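Local structure of signal recognition 54 kDa protein (Pyrococcus furiosus, 3DM5) at residues 86-94 with 260-271; 6-17 with 30-39. The protein is an SRP54-type protein of the signal recognition particle, combining a helical bundle and a P-loop GTPase domain with a signal peptide binding domain. All coordinates share one frame; numbering follows the deposited sequence.

In the fold
Contact 2 pairs two antiparallel helices inside the N-terminal bundle, whereas contact 1 fastens the chain leaving that bundle to the GTPase domain. Their centres lie 22 Å apart and they do not touch, yet they share surroundings: helix 71-86, whose side chains cover one side of contact 2, runs into the loop of contact 1, and V44 packs on L39 of contact 2 as well as on F86 and S260 of contact 1. Contact 2 is largely buried and aliphatic, with its charges kept along one side. Contact 1 is only partly buried and relies more on backbone carbonyls, a lysine amine and two bridging waters.

Contact 1: residues 86-94 with 260-271; sequences FLGTEAKPI and SAVAATGAPIKF
The amine of K270 links three parts of the chain: NZ donates to the carbonyl O of P93 at 3.1 Å and also forms a salt bridge with E215 on strand 215-221. The donor stands well above the carbonyl plane of P93, 54° out of it, so the bond misses the lone pairs. Beside it, I94 lies across both K270 and F271, its CD1 meeting the ring edge of F271 in plane, at CE1 (3.6 Å). With chi1 at -75°, CG1 of I94 sits beside the backbone N, and CD1 carries on to that ring edge. Water 2 ties the backbones together, accepting from K92 N and donating to I269 O. At the other end, CE2 of F86 comes obliquely to CB of S260 (3.5 Å), and water 1 donates to both F86 O and S260 O. One turn on, A263 CB packs 3.6 Å from F86 O and next to G88 N. There G88, with positive phi, is the C-prime residue of a Schellman motif ending helix 71-86. Together these contacts seat the linker from the helical bundle on helix 255-263 and strand 269-273, in the joined helical-bundle and GTPase (NG) arrangement characteristic of SRP GTPases.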
loop_
_atom_site.group_PDB
_atom_site.type_symbol
_atom_site.label_atom_id
_atom_site.label_comp_id
_atom_site.label_asym_id
_atom_site.label_seq_id
_atom_site.Cartn_x
_atom_site.Cartn_y
_atom_site.Cartn_z
ATOM N N PHE A 86 11.073 22.095 -15.349
ATOM C CA PHE A 86 10.180 22.188 -14.210
ATOM C C PHE A 86 10.999 22.123 -12.925
ATOM O O PHE A 86 10.560 22.591 -11.877
ATOM C CB PHE A 86 9.181 21.046 -14.305
ATOM C CG PHE A 86 8.040 21.115 -13.329
ATOM C CD1 PHE A 86 7.105 22.119 -13.407
ATOM C CD2 PHE A 86 7.860 20.112 -12.386
ATOM C CE1 PHE A 86 6.042 22.150 -12.542
ATOM C CE2 PHE A 86 6.804 20.141 -11.521
ATOM C CZ PHE A 86 5.894 21.159 -11.598
ATOM N N LEU A 87 12.201 21.565 -13.015
ATOM C CA LEU A 87 13.087 21.431 -11.855
ATOM C C LEU A 87 14.376 22.260 -11.981
ATOM O O LEU A 87 15.410 21.901 -11.420
ATOM C CB LEU A 87 13.421 19.950 -11.580
ATOM C CG LEU A 87 12.238 18.985 -11.354
ATOM C CD1 LEU A 87 12.679 17.575 -11.034
ATOM C CD2 LEU A 87 11.344 19.450 -10.253
ATOM N N GLY A 88 14.315 23.362 -12.725
ATOM C CA GLY A 88 15.449 24.272 -12.817
ATOM C C GLY A 88 16.310 24.297 -14.085
ATOM O O GLY A 88 17.284 25.048 -14.141
ATOM N N THR A 89 15.975 23.473 -15.077
ATOM C CA THR A 89 16.611 23.501 -16.400
ATOM C C THR A 89 18.080 23.062 -16.485
ATOM O O THR A 89 18.421 22.198 -17.283
ATOM C CB THR A 89 16.459 24.865 -17.068
ATOM O OG1 THR A 89 15.064 25.185 -17.170
ATOM C CG2 THR A 89 17.056 24.819 -18.452
ATOM N N GLU A 90 18.960 23.660 -15.694
ATOM C CA GLU A 90 20.368 23.285 -15.755
ATOM C C GLU A 90 21.065 23.528 -14.441
ATOM O O GLU A 90 20.593 24.288 -13.600
ATOM C CB GLU A 90 21.087 24.082 -16.839
ATOM C CG GLU A 90 20.913 25.578 -16.657
ATOM C CD GLU A 90 21.679 26.397 -17.662
ATOM O OE1 GLU A 90 21.405 27.610 -17.748
ATOM O OE2 GLU A 90 22.551 25.837 -18.361
ATOM N N ALA A 91 22.205 22.872 -14.286
ATOM C CA ALA A 91 23.074 23.060 -13.127
ATOM C C ALA A 91 23.574 24.500 -12.982
ATOM O O ALA A 91 23.960 25.152 -13.957
ATOM C CB ALA A 91 24.258 22.087 -13.199
ATOM N N LYS A 92 23.557 24.993 -11.751
ATOM C CA LYS A 92 24.195 26.262 -11.415
ATOM C C LYS A 92 25.129 25.969 -10.263
ATOM O O LYS A 92 24.741 26.122 -9.108
ATOM C CB LYS A 92 23.163 27.304 -10.977
ATOM C CG LYS A 92 22.050 27.567 -11.977
ATOM C CD LYS A 92 22.434 28.632 -12.996
ATOM C CE LYS A 92 21.196 29.292 -13.593
ATOM N NZ LYS A 92 20.178 28.299 -14.074
ATOM N N PRO A 93 26.356 25.525 -10.570
ATOM C CA PRO A 93 27.316 25.121 -9.535
ATOM C C PRO A 93 27.684 26.268 -8.621
ATOM O O PRO A 93 27.354 27.410 -8.905
ATOM C CB PRO A 93 28.544 24.690 -10.347
ATOM C CG PRO A 93 28.338 25.296 -11.713
ATOM C CD PRO A 93 26.863 25.249 -11.922
ATOM N N ILE A 94 28.346 25.956 -7.517
ATOM C CA ILE A 94 28.945 26.972 -6.666
ATOM C C ILE A 94 30.338 27.232 -7.190
ATOM O O ILE A 94 31.141 26.310 -7.263
ATOM C CB ILE A 94 29.113 26.470 -5.219
ATOM C CG1 ILE A 94 27.778 26.448 -4.479
ATOM C CG2 ILE A 94 30.110 27.340 -4.466
ATOM C CD1 ILE A 94 27.906 25.907 -3.059
ATOM N N SER A 260 10.074 21.197 -6.996
ATOM C CA SER A 260 9.295 21.909 -7.993
ATOM C C SER A 260 8.907 23.294 -7.463
ATOM O O SER A 260 8.859 24.286 -8.201
ATOM C CB SER A 260 8.062 21.094 -8.376
ATOM O OG SER A 260 7.269 20.831 -7.235
ATOM N N ALA A 261 8.660 23.352 -6.165
ATOM C CA ALA A 261 8.267 24.597 -5.509
ATOM C C ALA A 261 9.400 25.638 -5.505
ATOM O O ALA A 261 9.200 26.789 -5.877
ATOM C CB ALA A 261 7.800 24.312 -4.099
ATOM N N VAL A 262 10.580 25.203 -5.071
ATOM C CA VAL A 262 11.778 26.019 -5.056
ATOM C C VAL A 262 12.174 26.420 -6.466
ATOM O O VAL A 262 12.590 27.550 -6.698
ATOM C CB VAL A 262 12.975 25.291 -4.380
ATOM C CG1 VAL A 262 14.277 25.992 -4.713
ATOM C CG2 VAL A 262 12.790 25.220 -2.871
ATOM N N ALA A 263 12.033 25.513 -7.422
ATOM C CA ALA A 263 12.416 25.843 -8.782
ATOM C C ALA A 263 11.453 26.875 -9.419
ATOM O O ALA A 263 11.815 27.617 -10.341
ATOM C CB ALA A 263 12.513 24.587 -9.624
ATOM N N ALA A 264 10.224 26.912 -8.918
ATOM C CA ALA A 264 9.211 27.795 -9.457
ATOM C C ALA A 264 9.596 29.193 -9.036
ATOM O O ALA A 264 9.073 30.201 -9.501
ATOM C CB ALA A 264 7.866 27.439 -8.891
ATOM N N THR A 265 10.545 29.234 -8.134
ATOM C CA THR A 265 10.857 30.452 -7.452
ATOM C C THR A 265 11.980 31.180 -8.189
ATOM O O THR A 265 12.137 32.389 -8.047
ATOM C CB THR A 265 11.296 30.092 -6.052
ATOM O OG1 THR A 265 10.406 30.680 -5.093
ATOM C CG2 THR A 265 12.758 30.473 -5.838
ATOM N N GLY A 266 12.756 30.436 -8.976
ATOM C CA GLY A 266 13.939 30.968 -9.628
ATOM C C GLY A 266 15.226 30.703 -8.860
ATOM O O GLY A 266 16.304 30.597 -9.427
ATOM N N ALA A 267 15.114 30.581 -7.554
ATOM C CA ALA A 267 16.290 30.334 -6.746
ATOM C C ALA A 267 16.961 29.030 -7.166
ATOM O O ALA A 267 16.295 28.030 -7.433
ATOM C CB ALA A 267 15.926 30.318 -5.268
ATOM N N PRO A 268 18.291 29.043 -7.224
ATOM C CA PRO A 268 19.077 27.900 -7.674
ATOM C C PRO A 268 19.203 26.848 -6.581
ATOM O O PRO A 268 19.632 27.190 -5.469
ATOM C CB PRO A 268 20.459 28.502 -7.946
ATOM C CG PRO A 268 20.439 29.860 -7.370
ATOM C CD PRO A 268 19.134 30.121 -6.702
ATOM N N ILE A 269 18.835 25.602 -6.888
ATOM C CA ILE A 269 19.088 24.483 -5.995
ATOM C C ILE A 269 20.447 23.932 -6.385
ATOM O O ILE A 269 20.630 23.510 -7.534
ATOM C CB ILE A 269 18.055 23.368 -6.165
ATOM C CG1 ILE A 269 16.644 23.918 -5.972
ATOM C CG2 ILE A 269 18.324 22.240 -5.189
ATOM C CD1 ILE A 269 15.602 23.073 -6.615
ATOM N N LYS A 270 21.392 23.931 -5.434
ATOM C CA LYS A 270 22.761 23.489 -5.703
ATOM C C LYS A 270 23.061 22.063 -5.205
ATOM O O LYS A 270 23.812 21.328 -5.827
ATOM C CB LYS A 270 23.749 24.475 -5.105
ATOM C CG LYS A 270 23.403 25.924 -5.406
ATOM C CD LYS A 270 24.379 26.549 -6.372
ATOM C CE LYS A 270 24.068 28.035 -6.614
ATOM N NZ LYS A 270 25.265 28.817 -7.030
ATOM N N PHE A 271 22.478 21.663 -4.083
ATOM C CA PHE A 271 22.643 20.295 -3.600
ATOM C C PHE A 271 21.341 19.791 -3.035
ATOM O O PHE A 271 20.449 20.569 -2.718
ATOM C CB PHE A 271 23.699 20.208 -2.489
ATOM C CG PHE A 271 25.045 20.754 -2.871
ATOM C CD1 PHE A 271 25.271 22.127 -2.900
ATOM C CD2 PHE A 271 26.094 19.900 -3.159
ATOM C CE1 PHE A 271 26.516 22.642 -3.231
ATOM C CE2 PHE A 271 27.339 20.402 -3.487
ATOM C CZ PHE A 271 27.547 21.788 -3.526
HETATM O O HOH W 1 8.332 24.217 -10.980
HETATM O O HOH W 2 22.256 23.337 -9.862
#

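Contact 2: residues 6-17 with 30-39; sequences LGKALANTLKKI and ELVRDIQRAL. With SO4 (sulfate ion), chain F.
T13 and D34 slide past one another in opposite directions, CG2 of T13 reaching CB of D34 at 3.5 Å, near the middle of helical segments 6-17 and 30-39, antiparallel (178°), their axes 9.4 Å apart at closest approach. The threonine hydroxyl turns back to its own helix: with chi1 at 77°, OG1 donates to L10 O at 2.8 Å, in the carbonyl plane and on a lone pair, while the L31 side chain crosses that of T13 and lays CD1 against OG1 and CB. This is the tight part. A9 CB meets A38 CB at 3.8 Å, while L6 brings CD1 over the same residue and on to L39. L10 crosses I35 at about a right angle through CD2 and CG2, and I17 puts CD1 on CD2 of L31 (3.8 Å).

The charged side is looser. The extended chain of K16 reaches across to E30, K16 NZ meeting E30 OE2 nearly along its C-O axis at 3.0 Å; a second, long pairing reaches D34 OD2 (3.6 Å). D34 in turn takes R37 NH1 on the anti side of OD1, at 2.9 Å and tilted out of the carboxylate plane, so the acid sits between two cations and is probably kept ionised. R33, which does not meet helix 6-17, holds a sulfate ion, probably from the crystallisation liquor, at the edge of its guanidinium: NH1 donates to O1, and NH2 more weakly to O4.

On the aliphatic side L14, I17 and L31 pack on helix 71-86, while V32 and L39 meet helix 46-62, completing the four-helix bundle; L10 and L14 also touch L294, beyond helix 286-293.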
loop_
_atom_site.group_PDB
_atom_site.type_symbol
_atom_site.label_atom_id
_atom_site.label_comp_id
_atom_site.label_asym_id
_atom_site.label_seq_id
_atom_site.Cartn_x
_atom_site.Cartn_y
_atom_site.Cartn_z
ATOM N N LEU A 6 7.683 8.563 -6.779
ATOM C CA LEU A 6 7.441 9.474 -7.890
ATOM C C LEU A 6 8.230 9.012 -9.117
ATOM O O LEU A 6 7.725 9.003 -10.236
ATOM C CB LEU A 6 7.778 10.922 -7.510
ATOM C CG LEU A 6 7.551 12.015 -8.564
ATOM C CD1 LEU A 6 6.120 12.086 -9.024
ATOM C CD2 LEU A 6 7.996 13.380 -8.050
ATOM N N GLY A 7 9.467 8.599 -8.885
ATOM C CA GLY A 7 10.281 8.021 -9.932
ATOM C C GLY A 7 9.594 6.879 -10.651
ATOM O O GLY A 7 9.398 6.937 -11.864
ATOM N N LYS A 8 9.228 5.839 -9.909
ATOM C CA LYS A 8 8.554 4.687 -10.496
ATOM C C LYS A 8 7.326 5.103 -11.268
ATOM O O LYS A 8 7.102 4.628 -12.365
ATOM C CB LYS A 8 8.131 3.680 -9.432
ATOM C CG LYS A 8 9.218 2.764 -8.913
ATOM C CD LYS A 8 8.668 1.915 -7.773
ATOM C CE LYS A 8 7.164 1.693 -7.959
ATOM N NZ LYS A 8 6.627 0.520 -7.210
ATOM N N ALA A 9 6.521 5.983 -10.693
ATOM C CA ALA A 9 5.289 6.387 -11.347
ATOM C C ALA A 9 5.548 7.159 -12.649
ATOM O O ALA A 9 4.863 6.953 -13.663
ATOM C CB ALA A 9 4.427 7.196 -10.394
ATOM N N LEU A 10 6.528 8.055 -12.635
ATOM C CA LEU A 10 6.827 8.795 -13.856
ATOM C C LEU A 10 7.382 7.869 -14.956
ATOM O O LEU A 10 6.898 7.853 -16.089
ATOM C CB LEU A 10 7.743 9.977 -13.556
ATOM C CG LEU A 10 7.041 11.049 -12.712
ATOM C CD1 LEU A 10 8.056 11.908 -11.972
ATOM C CD2 LEU A 10 6.055 11.913 -13.538
ATOM N N ALA A 11 8.376 7.070 -14.606
ATOM C CA ALA A 11 8.941 6.103 -15.537
ATOM C C ALA A 11 7.885 5.197 -16.184
ATOM O O ALA A 11 8.020 4.807 -17.344
ATOM C CB ALA A 11 9.990 5.272 -14.828
ATOM N N ASN A 12 6.838 4.856 -15.437
ATOM C CA ASN A 12 5.828 3.933 -15.944
ATOM C C ASN A 12 4.956 4.540 -17.027
ATOM O O ASN A 12 4.487 3.845 -17.928
ATOM C CB ASN A 12 4.968 3.381 -14.810
ATOM C CG ASN A 12 5.702 2.342 -13.987
ATOM O OD1 ASN A 12 6.740 1.816 -14.404
ATOM N ND2 ASN A 12 5.176 2.049 -12.808
ATOM N N THR A 13 4.742 5.843 -16.945
ATOM C CA THR A 13 3.960 6.515 -17.961
ATOM C C THR A 13 4.767 6.515 -19.246
ATOM O O THR A 13 4.203 6.445 -20.324
ATOM C CB THR A 13 3.615 7.951 -17.551
ATOM O OG1 THR A 13 4.765 8.792 -17.729
ATOM C CG2 THR A 13 3.163 7.985 -16.096
ATOM N N LEU A 14 6.091 6.573 -19.123
ATOM C CA LEU A 14 6.968 6.574 -20.291
ATOM C C LEU A 14 7.083 5.173 -20.888
ATOM O O LEU A 14 7.111 5.024 -22.111
ATOM C CB LEU A 14 8.354 7.157 -19.965
ATOM C CG LEU A 14 8.392 8.667 -19.707
ATOM C CD1 LEU A 14 9.804 9.167 -19.738
ATOM C CD2 LEU A 14 7.545 9.415 -20.731
ATOM N N LYS A 15 7.145 4.159 -20.026
ATOM C CA LYS A 15 7.101 2.762 -20.466
ATOM C C LYS A 15 5.802 2.487 -21.204
ATOM O O LYS A 15 5.793 1.844 -22.245
ATOM C CB LYS A 15 7.221 1.799 -19.286
ATOM C CG LYS A 15 8.627 1.709 -18.677
ATOM C CD LYS A 15 8.558 1.125 -17.269
ATOM C CE LYS A 15 9.807 1.422 -16.435
ATOM N NZ LYS A 15 10.695 0.231 -16.263
ATOM N N LYS A 16 4.700 2.984 -20.664
ATOM C CA LYS A 16 3.415 2.766 -21.290
ATOM C C LYS A 16 3.476 3.268 -22.710
ATOM O O LYS A 16 3.034 2.591 -23.635
ATOM C CB LYS A 16 2.303 3.482 -20.526
ATOM C CG LYS A 16 1.744 2.699 -19.344
ATOM C CD LYS A 16 0.408 3.285 -18.887
ATOM C CE LYS A 16 -0.222 2.439 -17.789
ATOM N NZ LYS A 16 -1.575 2.948 -17.409
ATOM N N ILE A 17 4.035 4.459 -22.879
ATOM C CA ILE A 17 4.166 5.054 -24.202
ATOM C C ILE A 17 5.020 4.178 -25.121
ATOM O O ILE A 17 4.663 3.939 -26.267
ATOM C CB ILE A 17 4.745 6.476 -24.123
ATOM C CG1 ILE A 17 3.752 7.382 -23.407
ATOM C CG2 ILE A 17 5.053 7.008 -25.509
ATOM C CD1 ILE A 17 3.677 8.752 -23.976
ATOM N N GLU A 30 -4.230 10.216 -21.360
ATOM C CA GLU A 30 -3.951 9.293 -20.260
ATOM C C GLU A 30 -2.578 9.522 -19.638
ATOM O O GLU A 30 -2.390 9.388 -18.421
ATOM C CB GLU A 30 -4.018 7.855 -20.740
ATOM C CG GLU A 30 -3.366 6.896 -19.752
ATOM C CD GLU A 30 -3.452 5.450 -20.186
ATOM O OE1 GLU A 30 -3.935 5.188 -21.311
ATOM O OE2 GLU A 30 -3.031 4.575 -19.399
ATOM N N LEU A 31 -1.612 9.818 -20.498
ATOM C CA LEU A 31 -0.276 10.156 -20.063
ATOM C C LEU A 31 -0.352 11.381 -19.158
ATOM O O LEU A 31 0.162 11.375 -18.033
ATOM C CB LEU A 31 0.601 10.467 -21.273
ATOM C CG LEU A 31 1.928 11.172 -20.967
ATOM C CD1 LEU A 31 2.970 10.200 -20.384
ATOM C CD2 LEU A 31 2.443 11.854 -22.223
ATOM N N VAL A 32 -0.995 12.434 -19.655
ATOM C CA VAL A 32 -1.087 13.677 -18.903
ATOM C C VAL A 32 -1.728 13.433 -17.536
ATOM O O VAL A 32 -1.271 13.955 -16.513
ATOM C CB VAL A 32 -1.860 14.761 -19.681
ATOM C CG1 VAL A 32 -2.447 15.796 -18.724
ATOM C CG2 VAL A 32 -0.947 15.409 -20.714
ATOM N N ARG A 33 -2.771 12.613 -17.514
ATOM C CA ARG A 33 -3.454 12.327 -16.266
ATOM C C ARG A 33 -2.623 11.431 -15.353
ATOM O O ARG A 33 -2.647 11.583 -14.131
ATOM C CB ARG A 33 -4.824 11.721 -16.549
ATOM C CG ARG A 33 -5.778 12.712 -17.188
ATOM C CD ARG A 33 -6.989 12.024 -17.771
ATOM N NE ARG A 33 -7.983 12.983 -18.250
ATOM C CZ ARG A 33 -8.927 12.678 -19.135
ATOM N NH1 ARG A 33 -8.976 11.452 -19.640
ATOM N NH2 ARG A 33 -9.813 13.588 -19.522
ATOM N N ASP A 34 -1.882 10.497 -15.939
ATOM C CA ASP A 34 -0.954 9.708 -15.145
ATOM C C ASP A 34 0.063 10.617 -14.452
ATOM O O ASP A 34 0.396 10.396 -13.296
ATOM C CB ASP A 34 -0.254 8.632 -15.981
ATOM C CG ASP A 34 -1.061 7.334 -16.068
ATOM O OD1 ASP A 34 -2.151 7.258 -15.453
ATOM O OD2 ASP A 34 -0.597 6.389 -16.749
ATOM N N ILE A 35 0.530 11.653 -15.148
ATOM C CA ILE A 35 1.519 12.570 -14.593
ATOM C C ILE A 35 0.932 13.511 -13.541
ATOM O O ILE A 35 1.553 13.768 -12.512
ATOM C CB ILE A 35 2.218 13.396 -15.690
ATOM C CG1 ILE A 35 2.897 12.472 -16.710
ATOM C CG2 ILE A 35 3.245 14.358 -15.070
ATOM C CD1 ILE A 35 3.307 13.188 -17.997
ATOM N N GLN A 36 -0.262 14.029 -13.790
ATOM C CA GLN A 36 -0.938 14.824 -12.774
ATOM C C GLN A 36 -1.044 14.039 -11.483
ATOM O O GLN A 36 -0.710 14.543 -10.423
ATOM C CB GLN A 36 -2.319 15.261 -13.250
ATOM C CG GLN A 36 -2.253 16.163 -14.478
ATOM C CD GLN A 36 -3.606 16.483 -15.032
ATOM O OE1 GLN A 36 -3.767 17.449 -15.789
ATOM N NE2 GLN A 36 -4.601 15.672 -14.670
ATOM N N ARG A 37 -1.484 12.792 -11.574
ATOM C CA ARG A 37 -1.645 11.973 -10.378
ATOM C C ARG A 37 -0.332 11.754 -9.640
ATOM O O ARG A 37 -0.282 11.852 -8.405
ATOM C CB ARG A 37 -2.334 10.641 -10.696
ATOM C CG ARG A 37 -3.855 10.674 -10.495
ATOM C CD ARG A 37 -4.548 9.328 -10.795
ATOM N NE ARG A 37 -5.101 9.286 -12.152
ATOM C CZ ARG A 37 -4.593 8.578 -13.160
ATOM N NH1 ARG A 37 -3.510 7.829 -12.971
ATOM N NH2 ARG A 37 -5.175 8.615 -14.358
ATOM N N ALA A 38 0.735 11.465 -10.381
ATOM C CA ALA A 38 2.017 11.197 -9.746
ATOM C C ALA A 38 2.496 12.461 -9.059
ATOM O O ALA A 38 2.847 12.435 -7.883
ATOM C CB ALA A 38 3.037 10.710 -10.761
ATOM N N LEU A 39 2.493 13.565 -9.804
ATOM C CA LEU A 39 2.904 14.880 -9.293
ATOM C C LEU A 39 2.128 15.325 -8.059
ATOM O O LEU A 39 2.740 15.661 -7.041
ATOM C CB LEU A 39 2.816 15.955 -10.395
ATOM C CG LEU A 39 4.111 16.381 -11.100
ATOM C CD1 LEU A 39 5.233 15.352 -10.989
ATOM C CD2 LEU A 39 3.862 16.762 -12.533
HETATM S S SO4 F . -11.751 12.031 -22.372
HETATM O O1 SO4 F . -10.798 10.966 -22.054
HETATM O O2 SO4 F . -12.460 11.642 -23.587
HETATM O O3 SO4 F . -12.711 12.223 -21.292
HETATM O O4 SO4 F . -11.089 13.318 -22.564
#